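Local coordinates for envelopment polyprotein (Bovine Schmallenberg virus BH80/Germany/2011, PDB 7A56) that probably drives fusion of the viral envelope with a host membrane during entry, as a class II fusion glycoprotein captured here in its postfusion form, at residues R71-A81 / I336-Y347; Q197-T205 / I226-M235. All coordinates share one frame; numbering follows the deposited sequence.

In the fold
From the N terminus, strand 70-80 comes early in the chain, but its partner, strand 335-343, arrives only after some 250 residues; interaction 1 closes that long loop. Nested inside it, interaction 2 closes a much shorter one, setting strand 197-206 face to face with 226-231 after about twenty intervening residues. The centres lie about 17 Å apart. They meet because strands 335-343 and 226-231 are neighbours in one antiparallel sheet: interaction 1 joins strands within that sheet, while interaction 2 stacks it on the layer in which 197-206 pairs with 98-134. Long-range pairing and stacking thus build one domain from distant sequence. Both contacts also touch the second subunit of the trimer.

Interaction 1 (R71-A81 / I336-Y347); sequences RNSYIESHIPA and INYKIMLGDFDY
Ile75 and Ile340 form a hydrogen-bonded pair in an antiparallel β-sheet, with strands 71-80 and 336-343 running at 155° to each other. Ile75 N donates to Ile340 O and Ile340 N to Ile75 O, each at 2.9 Å, and the same double exchange recurs at Ser77-Tyr338 and Ile79-Ile336. Ile75 reaches CD1 to within 3.6 Å of Tyr347 CB because its chi1 of -175° swings CG1 away from the backbone nitrogen, while CG2 makes a CH-pi contact over that ring's face. Tyr338 folds its ring across the partner strand: Ser77 O lies over one face, Ile79 CG2 meets the edge, 4.0 Å from Tyr338 CE2, and the hydroxyl shares a water with His78 O. On the opposite face of the sheet, Lys339 lays CE and NZ over the Tyr74 ring, a CH-pi and a cation-pi contact; NZ also bonds Thr60 O of the second subunit and His78 NE2 bonds Asp229 of the third, so this face serves trimer contacts. Arg71 closes the far end with an extended chain. Its NH1 forms a salt bridge with Asp344 OD1 at 2.7 Å, in the guanidinium plane, although the carboxylate is turned 76° from it, and also bonds Phe345 O at 3.1 Å.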
loop_
_atom_site.group_PDB
_atom_site.type_symbol
_atom_site.label_atom_id
_atom_site.label_comp_id
_atom_site.label_asym_id
_atom_site.label_seq_id
_atom_site.Cartn_x
_atom_site.Cartn_y
_atom_site.Cartn_z
ATOM N N ARG A 71 9.631 17.733 -46.579
ATOM C CA ARG A 71 9.846 16.817 -45.476
ATOM C C ARG A 71 9.235 17.423 -44.207
ATOM O O ARG A 71 9.341 18.633 -43.954
ATOM C CB ARG A 71 11.349 16.537 -45.316
ATOM C CG ARG A 71 11.828 16.075 -43.910
ATOM C CD ARG A 71 13.349 15.839 -43.919
ATOM N NE ARG A 71 13.873 15.281 -42.667
ATOM C CZ ARG A 71 14.342 15.995 -41.635
ATOM N NH1 ARG A 71 14.360 17.325 -41.671
ATOM N NH2 ARG A 71 14.803 15.369 -40.550
ATOM N N ASN A 72 8.565 16.580 -43.432
ATOM C CA ASN A 72 7.947 16.971 -42.170
ATOM C C ASN A 72 8.483 16.004 -41.127
ATOM O O ASN A 72 8.213 14.802 -41.206
ATOM C CB ASN A 72 6.431 16.894 -42.264
ATOM C CG ASN A 72 5.753 17.882 -41.373
ATOM O OD1 ASN A 72 6.262 18.231 -40.308
ATOM N ND2 ASN A 72 4.606 18.375 -41.818
ATOM N N SER A 73 9.296 16.495 -40.207
ATOM C CA SER A 73 10.042 15.566 -39.377
ATOM C C SER A 73 9.590 15.748 -37.946
ATOM O O SER A 73 9.034 16.812 -37.561
ATOM C CB SER A 73 11.543 15.758 -39.455
ATOM O OG SER A 73 11.813 17.071 -39.094
ATOM N N TYR A 74 9.870 14.712 -37.157
ATOM C CA TYR A 74 9.488 14.767 -35.731
ATOM C C TYR A 74 10.595 14.230 -34.836
ATOM O O TYR A 74 11.544 13.541 -35.266
ATOM C CB TYR A 74 8.207 13.989 -35.457
ATOM C CG TYR A 74 8.317 12.514 -35.663
ATOM C CD1 TYR A 74 8.900 11.684 -34.699
ATOM C CD2 TYR A 74 7.803 11.935 -36.818
ATOM C CE1 TYR A 74 9.010 10.331 -34.903
ATOM C CE2 TYR A 74 7.873 10.586 -37.028
ATOM C CZ TYR A 74 8.466 9.778 -36.083
ATOM O OH TYR A 74 8.509 8.426 -36.358
ATOM N N ILE A 75 10.395 14.504 -33.534
ATOM C CA ILE A 75 11.182 13.901 -32.482
ATOM C C ILE A 75 10.206 13.453 -31.399
ATOM O O ILE A 75 9.186 14.110 -31.133
ATOM C CB ILE A 75 12.254 14.865 -31.922
ATOM C CG1 ILE A 75 13.145 14.133 -30.901
ATOM C CG2 ILE A 75 11.630 16.142 -31.342
ATOM C CD1 ILE A 75 14.455 14.823 -30.644
ATOM N N GLU A 76 10.459 12.283 -30.872
ATOM C CA GLU A 76 9.638 11.735 -29.800
ATOM C C GLU A 76 10.541 11.362 -28.635
ATOM O O GLU A 76 11.648 10.875 -28.845
ATOM C CB GLU A 76 8.882 10.515 -30.317
ATOM C CG GLU A 76 7.838 9.976 -29.345
ATOM C CD GLU A 76 8.384 8.833 -28.482
ATOM O OE1 GLU A 76 7.544 8.096 -27.934
ATOM O OE2 GLU A 76 9.639 8.639 -28.375
ATOM N N SER A 77 10.060 11.545 -27.393
ATOM C CA SER A 77 10.841 11.090 -26.245
ATOM C C SER A 77 9.873 10.999 -25.064
ATOM O O SER A 77 8.643 11.030 -25.234
ATOM C CB SER A 77 12.032 12.017 -25.976
ATOM O OG SER A 77 12.961 11.435 -25.070
ATOM N N HIS A 78 10.427 10.884 -23.864
ATOM C CA HIS A 78 9.602 10.766 -22.659
ATOM C C HIS A 78 10.381 11.313 -21.477
ATOM O O HIS A 78 11.622 11.351 -21.493
ATOM C CB HIS A 78 9.202 9.312 -22.371
ATOM C CG HIS A 78 10.347 8.348 -22.480
ATOM N ND1 HIS A 78 10.589 7.590 -23.616
ATOM C CD2 HIS A 78 11.355 8.062 -21.625
ATOM C CE1 HIS A 78 11.688 6.874 -23.448
ATOM N NE2 HIS A 78 12.174 7.140 -22.249
ATOM N N ILE A 79 9.647 11.658 -20.405
ATOM C CA ILE A 79 10.242 12.213 -19.208
ATOM C C ILE A 79 9.444 11.713 -18.007
ATOM O O ILE A 79 8.213 11.616 -18.102
ATOM C CB ILE A 79 10.259 13.762 -19.228
ATOM C CG1 ILE A 79 10.825 14.350 -17.935
ATOM C CG2 ILE A 79 8.885 14.369 -19.513
ATOM C CD1 ILE A 79 11.057 15.853 -18.022
ATOM N N PRO A 80 10.108 11.357 -16.899
ATOM C CA PRO A 80 9.364 10.911 -15.693
ATOM C C PRO A 80 8.389 11.960 -15.221
ATOM O O PRO A 80 8.716 13.151 -15.204
ATOM C CB PRO A 80 10.469 10.702 -14.648
ATOM C CG PRO A 80 11.692 10.312 -15.527
ATOM C CD PRO A 80 11.579 11.220 -16.740
ATOM N N ALA A 81 7.212 11.504 -14.743
ATOM C CA ALA A 81 6.235 12.436 -14.175
ATOM C C ALA A 81 6.715 12.743 -12.762
ATOM O O ALA A 81 6.255 12.144 -11.789
ATOM C CB ALA A 81 4.827 11.849 -14.187
ATOM N N ILE A 336 5.608 10.836 -18.800
ATOM C CA ILE A 336 5.044 11.733 -19.806
ATOM C C ILE A 336 5.708 11.442 -21.156
ATOM O O ILE A 336 6.925 11.625 -21.312
ATOM C CB ILE A 336 5.225 13.226 -19.424
ATOM C CG1 ILE A 336 4.694 13.543 -17.992
ATOM C CG2 ILE A 336 4.548 14.190 -20.491
ATOM C CD1 ILE A 336 3.263 13.232 -17.803
ATOM N N ASN A 337 4.921 10.965 -22.130
ATOM C CA ASN A 337 5.400 10.831 -23.508
ATOM C C ASN A 337 5.111 12.109 -24.266
ATOM O O ASN A 337 4.100 12.773 -24.001
ATOM C CB ASN A 337 4.716 9.627 -24.167
ATOM C CG ASN A 337 5.044 8.353 -23.467
ATOM O OD1 ASN A 337 6.186 7.930 -23.485
ATOM N ND2 ASN A 337 4.069 7.744 -22.801
ATOM N N TYR A 338 5.993 12.459 -25.228
ATOM C CA TYR A 338 5.716 13.644 -26.014
ATOM C C TYR A 338 6.320 13.488 -27.411
ATOM O O TYR A 338 7.335 12.812 -27.597
ATOM C CB TYR A 338 6.280 14.925 -25.379
ATOM C CG TYR A 338 7.789 14.900 -25.032
ATOM C CD1 TYR A 338 8.732 15.303 -25.975
ATOM C CD2 TYR A 338 8.248 14.500 -23.776
ATOM C CE1 TYR A 338 10.087 15.324 -25.691
ATOM C CE2 TYR A 338 9.630 14.524 -23.443
ATOM C CZ TYR A 338 10.551 14.941 -24.461
ATOM O OH TYR A 338 11.912 15.009 -24.198
ATOM N N LYS A 339 5.678 14.156 -28.358
ATOM C CA LYS A 339 6.098 14.170 -29.756
ATOM C C LYS A 339 5.939 15.579 -30.295
ATOM O O LYS A 339 4.897 16.229 -30.098
ATOM C CB LYS A 339 5.277 13.139 -30.563
ATOM C CG LYS A 339 5.712 13.013 -32.102
ATOM C CD LYS A 339 4.636 12.267 -32.860
ATOM C CE LYS A 339 5.046 12.117 -34.428
ATOM N NZ LYS A 339 4.017 11.272 -35.119
ATOM N N ILE A 340 6.988 16.048 -30.990
ATOM C CA ILE A 340 7.062 17.403 -31.541
ATOM C C ILE A 340 7.354 17.275 -33.039
ATOM O O ILE A 340 8.266 16.533 -33.427
ATOM C CB ILE A 340 8.177 18.225 -30.861
ATOM C CG1 ILE A 340 7.889 18.433 -29.355
ATOM C CG2 ILE A 340 8.415 19.572 -31.605
ATOM C CD1 ILE A 340 9.220 18.628 -28.580
ATOM N N MET A 341 6.504 17.901 -33.859
ATOM C CA MET A 341 6.581 17.864 -35.340
ATOM C C MET A 341 6.319 19.266 -35.864
ATOM O O MET A 341 5.154 19.673 -35.987
ATOM C CB MET A 341 5.549 16.877 -35.871
ATOM C CG MET A 341 5.572 16.668 -37.442
ATOM S SD MET A 341 4.834 15.039 -37.739
ATOM C CE MET A 341 5.741 14.533 -39.212
ATOM N N LEU A 342 7.397 19.997 -36.201
ATOM C CA LEU A 342 7.276 21.398 -36.590
ATOM C C LEU A 342 7.363 21.610 -38.107
ATOM O O LEU A 342 7.084 22.715 -38.587
ATOM C CB LEU A 342 8.362 22.231 -35.894
ATOM C CG LEU A 342 8.412 22.064 -34.376
ATOM C CD1 LEU A 342 9.433 23.000 -33.668
ATOM C CD2 LEU A 342 7.041 22.324 -33.800
ATOM N N GLY A 343 7.759 20.612 -38.856
ATOM C CA GLY A 343 8.104 20.881 -40.263
ATOM C C GLY A 343 9.466 20.302 -40.570
ATOM O O GLY A 343 9.834 19.294 -39.970
ATOM N N ASP A 344 10.246 20.924 -41.463
ATOM C CA ASP A 344 11.507 20.351 -41.928
ATOM C C ASP A 344 12.665 20.820 -41.057
ATOM O O ASP A 344 13.382 21.781 -41.369
ATOM C CB ASP A 344 11.709 20.724 -43.406
ATOM C CG ASP A 344 13.002 20.170 -44.005
ATOM O OD1 ASP A 344 13.546 19.138 -43.539
ATOM O OD2 ASP A 344 13.459 20.768 -45.003
ATOM N N PHE A 345 12.837 20.138 -39.912
ATOM C CA PHE A 345 13.829 20.531 -38.927
ATOM C C PHE A 345 14.637 19.330 -38.455
ATOM O O PHE A 345 14.247 18.177 -38.647
ATOM C CB PHE A 345 13.141 21.226 -37.743
ATOM C CG PHE A 345 12.436 22.459 -38.156
ATOM C CD1 PHE A 345 13.143 23.620 -38.381
ATOM C CD2 PHE A 345 11.091 22.445 -38.395
ATOM C CE1 PHE A 345 12.515 24.761 -38.787
ATOM C CE2 PHE A 345 10.452 23.596 -38.820
ATOM C CZ PHE A 345 11.163 24.757 -38.991
ATOM N N ASP A 346 15.791 19.631 -37.861
ATOM C CA ASP A 346 16.532 18.675 -37.047
ATOM C C ASP A 346 16.259 18.973 -35.578
ATOM O O ASP A 346 16.132 20.130 -35.170
ATOM C CB ASP A 346 18.039 18.755 -37.267
ATOM C CG ASP A 346 18.477 18.308 -38.680
ATOM O OD1 ASP A 346 17.736 17.582 -39.399
ATOM O OD2 ASP A 346 19.614 18.694 -39.039
ATOM N N TYR A 347 16.212 17.924 -34.782
ATOM C CA TYR A 347 15.937 18.076 -33.366
ATOM C C TYR A 347 16.957 17.304 -32.532
ATOM O O TYR A 347 17.313 16.170 -32.870
ATOM C CB TYR A 347 14.574 17.529 -33.054
ATOM C CG TYR A 347 13.443 17.947 -33.941
ATOM C CD1 TYR A 347 12.684 19.087 -33.646
ATOM C CD2 TYR A 347 13.024 17.134 -34.998
ATOM C CE1 TYR A 347 11.567 19.440 -34.425
ATOM C CE2 TYR A 347 11.940 17.510 -35.807
ATOM C CZ TYR A 347 11.231 18.659 -35.520
ATOM O OH TYR A 347 10.143 18.982 -36.263
HETATM O O HOH W 1 8.675 7.379 -25.419
HETATM O O HOH W 2 12.882 13.703 -22.045
#

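Interaction 2 (Q197-T205 / I226-M235). With PO4 (phosphate ion), chain J.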
loop_
_atom_site.group_PDB
_atom_site.type_symbol
_atom_site.label_atom_id
_atom_site.label_comp_id
_atom_site.label_asym_id
_atom_site.label_seq_id
_atom_site.Cartn_x
_atom_site.Cartn_y
_atom_site.Cartn_z
ATOM N N GLN A 197 -5.972 10.760 -5.615
ATOM C CA GLN A 197 -5.809 11.034 -7.049
ATOM C C GLN A 197 -4.493 11.753 -7.276
ATOM O O GLN A 197 -3.973 12.433 -6.389
ATOM C CB GLN A 197 -7.005 11.849 -7.591
ATOM C CG GLN A 197 -7.164 13.221 -6.964
ATOM C CD GLN A 197 -8.464 13.838 -7.400
ATOM O OE1 GLN A 197 -9.535 13.376 -6.988
ATOM N NE2 GLN A 197 -8.398 14.850 -8.274
ATOM N N LYS A 198 -3.937 11.569 -8.478
ATOM C CA LYS A 198 -2.795 12.345 -8.913
ATOM C C LYS A 198 -3.249 13.688 -9.444
ATOM O O LYS A 198 -4.324 13.817 -10.038
ATOM C CB LYS A 198 -2.054 11.613 -10.047
ATOM C CG LYS A 198 -1.708 10.209 -9.667
ATOM C CD LYS A 198 -0.999 9.548 -10.799
ATOM C CE LYS A 198 -0.777 8.122 -10.396
ATOM N NZ LYS A 198 -1.999 7.218 -10.747
ATOM N N ASP A 199 -2.421 14.703 -9.216
ATOM C CA ASP A 199 -2.631 16.025 -9.781
ATOM C C ASP A 199 -1.339 16.393 -10.525
ATOM O O ASP A 199 -0.321 16.686 -9.879
ATOM C CB ASP A 199 -2.969 17.000 -8.645
ATOM C CG ASP A 199 -3.146 18.450 -9.118
ATOM O OD1 ASP A 199 -3.102 18.729 -10.334
ATOM O OD2 ASP A 199 -3.340 19.329 -8.253
ATOM N N VAL A 200 -1.373 16.338 -11.868
ATOM C CA VAL A 200 -0.167 16.491 -12.695
ATOM C C VAL A 200 -0.422 17.601 -13.697
ATOM O O VAL A 200 -1.443 17.599 -14.409
ATOM C CB VAL A 200 0.233 15.182 -13.420
ATOM C CG1 VAL A 200 1.459 15.389 -14.356
ATOM C CG2 VAL A 200 0.533 14.099 -12.407
ATOM N N GLU A 201 0.501 18.555 -13.743
ATOM C CA GLU A 201 0.443 19.606 -14.732
ATOM C C GLU A 201 1.741 19.603 -15.509
ATOM O O GLU A 201 2.834 19.561 -14.923
ATOM C CB GLU A 201 0.204 20.950 -14.051
ATOM C CG GLU A 201 0.161 22.161 -15.047
ATOM C CD GLU A 201 0.156 23.483 -14.281
ATOM O OE1 GLU A 201 0.870 23.578 -13.255
ATOM O OE2 GLU A 201 -0.573 24.398 -14.674
ATOM N N VAL A 202 1.627 19.750 -16.830
ATOM C CA VAL A 202 2.813 19.722 -17.691
ATOM C C VAL A 202 2.768 20.930 -18.604
ATOM O O VAL A 202 1.689 21.420 -18.949
ATOM C CB VAL A 202 2.895 18.429 -18.531
ATOM C CG1 VAL A 202 2.930 17.208 -17.617
ATOM C CG2 VAL A 202 1.759 18.370 -19.522
ATOM N N CYS A 203 3.955 21.467 -18.939
ATOM C CA CYS A 203 4.041 22.700 -19.706
ATOM C C CYS A 203 4.972 22.514 -20.896
ATOM O O CYS A 203 5.933 21.746 -20.845
ATOM C CB CYS A 203 4.600 23.917 -18.911
ATOM S SG CYS A 203 3.630 24.275 -17.393
ATOM N N ILE A 204 4.649 23.219 -21.971
ATOM C CA ILE A 204 5.593 23.480 -23.064
ATOM C C ILE A 204 6.239 24.817 -22.759
ATOM O O ILE A 204 5.576 25.864 -22.772
ATOM C CB ILE A 204 4.882 23.535 -24.425
ATOM C CG1 ILE A 204 4.066 22.270 -24.670
ATOM C CG2 ILE A 204 5.925 23.715 -25.619
ATOM C CD1 ILE A 204 4.910 21.008 -24.719
ATOM N N THR A 205 7.543 24.818 -22.540
ATOM C CA THR A 205 8.219 26.045 -22.143
ATOM C C THR A 205 9.090 26.530 -23.305
ATOM O O THR A 205 9.983 25.808 -23.787
ATOM C CB THR A 205 9.014 25.804 -20.866
ATOM O OG1 THR A 205 8.073 25.560 -19.803
ATOM C CG2 THR A 205 9.916 27.010 -20.477
ATOM N N ILE A 226 2.331 19.351 -31.310
ATOM C CA ILE A 226 2.867 18.708 -30.107
ATOM C C ILE A 226 1.797 17.873 -29.428
ATOM O O ILE A 226 0.669 18.338 -29.197
ATOM C CB ILE A 226 3.453 19.729 -29.115
ATOM C CG1 ILE A 226 4.538 20.604 -29.802
ATOM C CG2 ILE A 226 3.945 18.982 -27.816
ATOM C CD1 ILE A 226 4.904 21.812 -28.918
ATOM N N GLN A 227 2.120 16.612 -29.174
ATOM C CA GLN A 227 1.214 15.766 -28.405
ATOM C C GLN A 227 1.915 15.283 -27.145
ATOM O O GLN A 227 3.116 14.982 -27.164
ATOM C CB GLN A 227 0.725 14.557 -29.258
ATOM C CG GLN A 227 -0.090 14.946 -30.481
ATOM C CD GLN A 227 0.739 15.046 -31.625
ATOM O OE1 GLN A 227 1.519 14.118 -31.913
ATOM N NE2 GLN A 227 0.622 16.188 -32.351
ATOM N N LEU A 228 1.158 15.169 -26.040
ATOM C CA LEU A 228 1.730 14.615 -24.831
ATOM C C LEU A 228 0.704 13.696 -24.174
ATOM O O LEU A 228 -0.503 13.880 -24.344
ATOM C CB LEU A 228 2.135 15.709 -23.800
ATOM C CG LEU A 228 3.007 16.900 -24.246
ATOM C CD1 LEU A 228 2.050 18.011 -24.618
ATOM C CD2 LEU A 228 3.970 17.330 -23.123
ATOM N N ASP A 229 1.182 12.659 -23.474
ATOM C CA ASP A 229 0.253 11.844 -22.652
ATOM C C ASP A 229 0.952 11.435 -21.363
ATOM O O ASP A 229 2.191 11.395 -21.278
ATOM C CB ASP A 229 -0.311 10.607 -23.395
ATOM C CG ASP A 229 0.728 9.495 -23.677
ATOM O OD1 ASP A 229 1.271 8.890 -22.735
ATOM O OD2 ASP A 229 0.993 9.182 -24.883
ATOM N N ILE A 230 0.162 11.109 -20.320
ATOM C CA ILE A 230 0.747 10.438 -19.166
ATOM C C ILE A 230 0.371 8.951 -19.183
ATOM O O ILE A 230 -0.777 8.582 -19.458
ATOM C CB ILE A 230 0.309 11.122 -17.857
ATOM C CG1 ILE A 230 1.036 10.462 -16.701
ATOM C CG2 ILE A 230 -1.229 11.050 -17.735
ATOM C CD1 ILE A 230 0.796 11.245 -15.310
ATOM N N GLN A 231 1.352 8.086 -18.952
ATOM C CA GLN A 231 1.124 6.681 -18.656
ATOM C C GLN A 231 1.394 6.475 -17.162
ATOM O O GLN A 231 2.392 6.977 -16.622
ATOM C CB GLN A 231 2.055 5.800 -19.519
ATOM C CG GLN A 231 1.818 5.965 -21.007
ATOM C CD GLN A 231 0.386 5.640 -21.407
ATOM O OE1 GLN A 231 -0.164 4.574 -21.019
ATOM N NE2 GLN A 231 -0.245 6.563 -22.178
ATOM N N THR A 232 0.494 5.789 -16.481
ATOM C CA THR A 232 0.634 5.692 -15.039
ATOM C C THR A 232 -0.015 4.407 -14.547
ATOM O O THR A 232 -0.458 3.558 -15.334
ATOM C CB THR A 232 0.020 6.942 -14.383
ATOM O OG1 THR A 232 0.202 6.900 -12.931
ATOM C CG2 THR A 232 -1.480 6.969 -14.700
ATOM N N ILE A 233 -0.103 4.282 -13.202
ATOM C CA ILE A 233 -0.721 3.141 -12.568
ATOM C C ILE A 233 -1.403 3.693 -11.314
ATOM O O ILE A 233 -0.947 4.672 -10.730
ATOM C CB ILE A 233 0.342 2.059 -12.224
ATOM C CG1 ILE A 233 0.945 1.446 -13.507
ATOM C CG2 ILE A 233 -0.190 0.870 -11.345
ATOM C CD1 ILE A 233 2.150 0.611 -13.240
ATOM N N GLN A 234 -2.541 3.127 -10.975
ATOM C CA GLN A 234 -3.230 3.568 -9.757
ATOM C C GLN A 234 -2.308 3.417 -8.544
ATOM O O GLN A 234 -1.680 2.372 -8.377
ATOM C CB GLN A 234 -4.469 2.732 -9.567
ATOM C CG GLN A 234 -5.331 3.225 -8.395
ATOM C CD GLN A 234 -6.717 2.543 -8.441
ATOM O OE1 GLN A 234 -7.713 3.088 -8.019
ATOM N NE2 GLN A 234 -6.761 1.378 -9.005
ATOM N N MET A 235 -2.213 4.466 -7.713
ATOM C CA MET A 235 -1.343 4.436 -6.534
ATOM C C MET A 235 -2.191 4.339 -5.289
ATOM O O MET A 235 -3.374 4.685 -5.288
ATOM C CB MET A 235 -0.440 5.691 -6.397
ATOM C CG MET A 235 0.408 5.844 -7.725
ATOM S SD MET A 235 1.536 7.252 -7.682
ATOM C CE MET A 235 2.694 6.933 -6.363
HETATM P P PO4 J . -11.356 16.522 -10.283
HETATM O O1 PO4 J . -10.568 17.100 -9.139
HETATM O O2 PO4 J . -12.838 16.556 -9.934
HETATM O O3 PO4 J . -10.948 15.100 -10.593
HETATM O O4 PO4 J . -11.088 17.334 -11.527
HETATM O O HOH W 3 -3.542 7.046 -8.272
#
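Strands 197-205 and 226-231 run nearly antiparallel, at 157°, with axes 9.7 Å apart, so that Val200 faces Ile230, Val202 faces Leu228 and Ile204 faces Ile226 without any backbone hydrogen bond between them. This is the packing of two layers in a β-sandwich, consistent with the central domain of class II fusion proteins, and the filling is aliphatic. Val200 CG2 meets Ile230 CD1 tip to tip at 4.1 Å. Ile204 does the same with Ile226, its CD1 standing 3.8 Å from Ile226 CG2, and that CD1 also touches Leu228, whose side chain it crosses at a slant. At the other end Lys198 replaces apolar packing with a polar grip. Its chain runs straight until the last bond, where chi4 of 87° bends NZ toward Ile233 O, 2.8 Å away, with the nitrogen sitting above the carbonyl plane. A water accepts from both Lys198 NZ and Met235 N, and Met235 SD lies 3.7 Å from Lys198 CE. Thr232 OG1, close to the same lysine, bonds Val333 O. Gln197 points away from the interface, and its NE2 holds a phosphate, probably from the crystallisation liquor, which Lys390 and Lys398 of the second subunit also bind. Around the interface, strand 98-134 flanks 197-205 and salt-bridges Asp199 and Glu201 through Arg108, the disulfide Cys203-Cys212 ties the strand to 209-214, and strands 335-343 and 221-222 lie on either side of 226-231.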